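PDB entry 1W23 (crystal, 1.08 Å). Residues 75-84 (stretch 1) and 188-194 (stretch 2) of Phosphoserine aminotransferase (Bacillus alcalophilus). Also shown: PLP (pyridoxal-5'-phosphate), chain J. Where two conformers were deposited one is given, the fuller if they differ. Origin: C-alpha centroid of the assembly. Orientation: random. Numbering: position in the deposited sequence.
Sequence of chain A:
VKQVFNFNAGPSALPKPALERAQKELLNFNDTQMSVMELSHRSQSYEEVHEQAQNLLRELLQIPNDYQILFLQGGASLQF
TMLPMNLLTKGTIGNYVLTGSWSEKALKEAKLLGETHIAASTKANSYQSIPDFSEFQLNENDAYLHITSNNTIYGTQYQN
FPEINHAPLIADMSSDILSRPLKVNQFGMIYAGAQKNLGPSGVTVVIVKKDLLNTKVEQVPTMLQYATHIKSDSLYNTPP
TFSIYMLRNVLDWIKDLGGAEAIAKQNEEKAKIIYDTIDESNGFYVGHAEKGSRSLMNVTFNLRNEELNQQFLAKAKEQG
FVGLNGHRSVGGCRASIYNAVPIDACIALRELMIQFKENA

Stretch 1 (75-84) GASLQFTMLP
Stretch 2, residues 188-194: GMIYAGA

A helix can be held against a strand without a single direct hydrogen bond between them, with one large side chain giving the largest single share of the covered surface; this pair of segments in phosphoserine aminotransferase is a compact example. Ala76 to Pro84 are helical, with phi/psi near -60/-30 from Ala76 onward, Thr81 stretched to -94/-36 and Leu83 to -60/-57. Gly75, at 79/174, has a positive phi that by itself favours glycine. Backbone hydrogen bonds run from Phe80 N to Ala76 O (3.1 Å), Met82 N to Leu78 O (2.9 Å) and Leu83 N to Gln79 O (3.0 Å). Pro84 has no N-H to give to the preceding turn, and the helix kinks there before continuing. Residues 189-193 form an extended strand, phi/psi running -156/141, -127/136, -135/156, -162/126 and -58/141. The two axes approach to 7.2 Å with 146° between their N-to-C directions, so the segments run roughly antiparallel but splay: the CA atoms of Ala76 and Gly193 lie 5.1 Å apart, whereas those of Leu83 and Met189 are separated by 9.2 Å.

Strand alternation places Met189 and Tyr191 toward the helix, while the intervening Ile190 is out of reach. Ala76, Gln79 and Leu83 point toward the strand in return. Tyr191, with chi1 60° (p) and chi2 99°, is the centrepiece, giving the largest covered area of any residue here. Gln79, folded m, m with chi3 -60°, lays its CB over one face of the tyrosine ring, 3.8 Å from the centroid and 23° off the normal, a CH-pi contact; its CB is 3.5 Å from Tyr191 CD1. Ala76 CB packs 4.0 Å from Tyr191 CE1. Phe80 (chi1 -63°, m; chi2 162°) starts away from the strand, yet the end of its side chain comes nearer, and the two aromatic rings meet edge to edge, with Phe80 CD2 3.2 Å from Tyr191 OH and Phe80 CE2 4.0 Å from Tyr191 CE1. Polar linkage is left to a water, which donates to Gln79 O at 3.0 Å and also hydrogen-bonds Tyr191 OH at 3.0 Å.

At the open end, Met189 extends through chi1 -178° and chi2 175°, both t, before chi3 turns to 121°. Its CE thereby reaches Gln79 OE1 at 3.8 Å and Leu83 CB at 4.4 Å; Leu83 itself is t, p. Gln79 NE2 makes a weak hydrogen bond to Met82 SD (3.6 Å) within the helix.

At the narrow end, Ala76 CB lies 4.1 Å from Gly193 N, and the pyridoxal phosphate occupies the adjoining space. PLP O2P accepts hydrogen bonds from Ser77 N (2.8 Å) and Ser77 OG (2.6 Å), with Ser77 chi1 at -64° (m). PLP O3P accepts one from Ala76 N (3.3 Å). An ideal CB on Gly75 would clash with PLP O3P, at 2.6 Å.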

# COMPACT_ATOMS: atom_id res chain seq x y z
N GLY A 75 4.91 3.89 -1.98
CA GLY A 75 4.99 5.31 -2.24
C GLY A 75 6.08 5.68 -3.22
O GLY A 75 6.94 4.87 -3.61
N ALA A 76 6.11 6.96 -3.58
CA ALA A 76 7.28 7.44 -4.32
C ALA A 76 8.55 7.25 -3.52
O ALA A 76 9.63 7.04 -4.11
CB ALA A 76 7.09 8.91 -4.72
N SER A 77 8.47 7.29 -2.18
CA SER A 77 9.70 7.16 -1.39
C SER A 77 10.38 5.82 -1.62
O SER A 77 11.61 5.76 -1.62
CB SER A 77 9.41 7.34 0.10
OG SER A 77 8.93 8.64 0.37
N LEU A 78 9.61 4.71 -1.83
CA LEU A 78 10.28 3.47 -2.12
C LEU A 78 10.93 3.50 -3.47
O LEU A 78 11.99 2.86 -3.68
CB LEU A 78 9.32 2.27 -1.99
CG LEU A 78 10.01 0.91 -2.03
CD1 LEU A 78 10.99 0.67 -0.88
CD2 LEU A 78 8.96 -0.19 -2.06
N GLN A 79 10.36 4.23 -4.45
CA GLN A 79 11.01 4.37 -5.75
C GLN A 79 12.34 5.09 -5.64
O GLN A 79 13.23 4.81 -6.47
CB GLN A 79 10.07 5.12 -6.72
CG GLN A 79 8.78 4.36 -7.01
CD GLN A 79 9.12 2.96 -7.52
OE1 GLN A 79 9.79 2.86 -8.58
NE2 GLN A 79 8.68 1.93 -6.83
N PHE A 80 12.53 5.97 -4.68
CA PHE A 80 13.83 6.61 -4.51
C PHE A 80 14.95 5.62 -4.35
O PHE A 80 16.07 5.87 -4.80
CB PHE A 80 13.84 7.54 -3.30
CG PHE A 80 12.89 8.74 -3.34
CD1 PHE A 80 12.59 9.38 -2.16
CD2 PHE A 80 12.36 9.23 -4.52
CE1 PHE A 80 11.77 10.51 -2.13
CE2 PHE A 80 11.55 10.35 -4.51
CZ PHE A 80 11.30 11.00 -3.34
N THR A 81 14.70 4.49 -3.69
CA THR A 81 15.72 3.42 -3.56
C THR A 81 15.58 2.36 -4.65
O THR A 81 16.59 1.85 -5.17
CB THR A 81 15.73 2.83 -2.15
OG1 THR A 81 16.93 2.01 -2.03
CG2 THR A 81 14.55 1.99 -1.78
N MET A 82 14.36 1.98 -5.09
CA MET A 82 14.21 0.94 -6.08
C MET A 82 14.87 1.31 -7.39
O MET A 82 15.47 0.48 -8.05
CB MET A 82 12.72 0.59 -6.17
CG MET A 82 12.43 -0.69 -6.91
SD MET A 82 10.69 -1.09 -6.80
CE MET A 82 10.50 -2.42 -7.95
N LEU A 83 14.78 2.59 -7.78
CA LEU A 83 15.39 3.02 -9.05
C LEU A 83 16.88 2.78 -9.07
O LEU A 83 17.38 2.03 -9.93
CB LEU A 83 14.99 4.48 -9.33
CG LEU A 83 15.95 5.23 -10.35
CD1 LEU A 83 15.74 4.69 -11.72
CD2 LEU A 83 15.78 6.74 -10.27
N PRO A 84 17.68 3.33 -8.13
CA PRO A 84 19.13 3.03 -8.18
C PRO A 84 19.43 1.57 -7.92
O PRO A 84 20.39 1.03 -8.46
CB PRO A 84 19.71 3.98 -7.13
CG PRO A 84 18.54 4.32 -6.21
CD PRO A 84 17.39 4.38 -7.15
N GLY A 188 12.67 7.36 -19.78
CA GLY A 188 12.81 5.95 -19.52
C GLY A 188 11.88 5.41 -18.45
O GLY A 188 11.47 4.25 -18.50
N MET A 189 11.59 6.28 -17.48
CA MET A 189 10.69 5.89 -16.38
C MET A 189 10.08 7.13 -15.79
O MET A 189 10.78 8.17 -15.60
CB MET A 189 11.48 5.08 -15.35
CG MET A 189 10.62 4.60 -14.21
SD MET A 189 11.49 3.53 -13.06
CE MET A 189 11.23 4.56 -11.60
N ILE A 190 8.82 7.06 -15.43
CA ILE A 190 8.07 8.07 -14.68
C ILE A 190 7.44 7.39 -13.48
O ILE A 190 6.91 6.27 -13.63
CB ILE A 190 6.95 8.65 -15.57
CG1 ILE A 190 7.53 9.43 -16.74
CG2 ILE A 190 5.96 9.40 -14.75
CD1 ILE A 190 6.54 9.69 -17.82
N TYR A 191 7.49 7.99 -12.30
CA TYR A 191 6.78 7.43 -11.17
C TYR A 191 6.04 8.52 -10.42
O TYR A 191 6.39 9.72 -10.43
CB TYR A 191 7.71 6.67 -10.23
CG TYR A 191 8.81 7.44 -9.60
CD1 TYR A 191 8.73 7.94 -8.31
CD2 TYR A 191 10.04 7.67 -10.26
CE1 TYR A 191 9.75 8.64 -7.70
CE2 TYR A 191 11.07 8.35 -9.65
CZ TYR A 191 10.93 8.85 -8.37
OH TYR A 191 11.96 9.50 -7.72
N ALA A 192 4.99 8.09 -9.69
CA ALA A 192 4.16 9.02 -8.96
C ALA A 192 3.36 8.26 -7.91
O ALA A 192 2.62 7.34 -8.25
CB ALA A 192 3.11 9.68 -9.88
N GLY A 193 3.45 8.67 -6.65
CA GLY A 193 2.43 8.25 -5.68
C GLY A 193 1.08 8.71 -6.17
O GLY A 193 0.95 9.82 -6.71
N ALA A 194 0.03 7.92 -6.02
CA ALA A 194 -1.25 8.30 -6.59
C ALA A 194 -1.91 9.46 -5.88
O ALA A 194 -2.75 10.12 -6.54
CB ALA A 194 -2.21 7.12 -6.58
N1 PLP J . 7.90 13.11 -4.39
C2 PLP J . 7.06 14.20 -4.48
C2A PLP J . 7.31 15.15 -5.59
C3 PLP J . 6.04 14.36 -3.56
O3 PLP J . 5.22 15.39 -3.66
C4 PLP J . 5.87 13.40 -2.50
C4A PLP J . 4.72 13.55 -1.56
C5 PLP J . 6.74 12.29 -2.45
C6 PLP J . 7.75 12.19 -3.39
C5A PLP J . 6.67 11.25 -1.38
O4P PLP J . 5.57 10.32 -1.70
P PLP J . 5.22 9.12 -0.65
O1P PLP J . 4.79 9.78 0.63
O2P PLP J . 6.48 8.29 -0.47
O3P PLP J . 4.13 8.37 -1.41
O HOH W 1 13.97 7.33 -7.88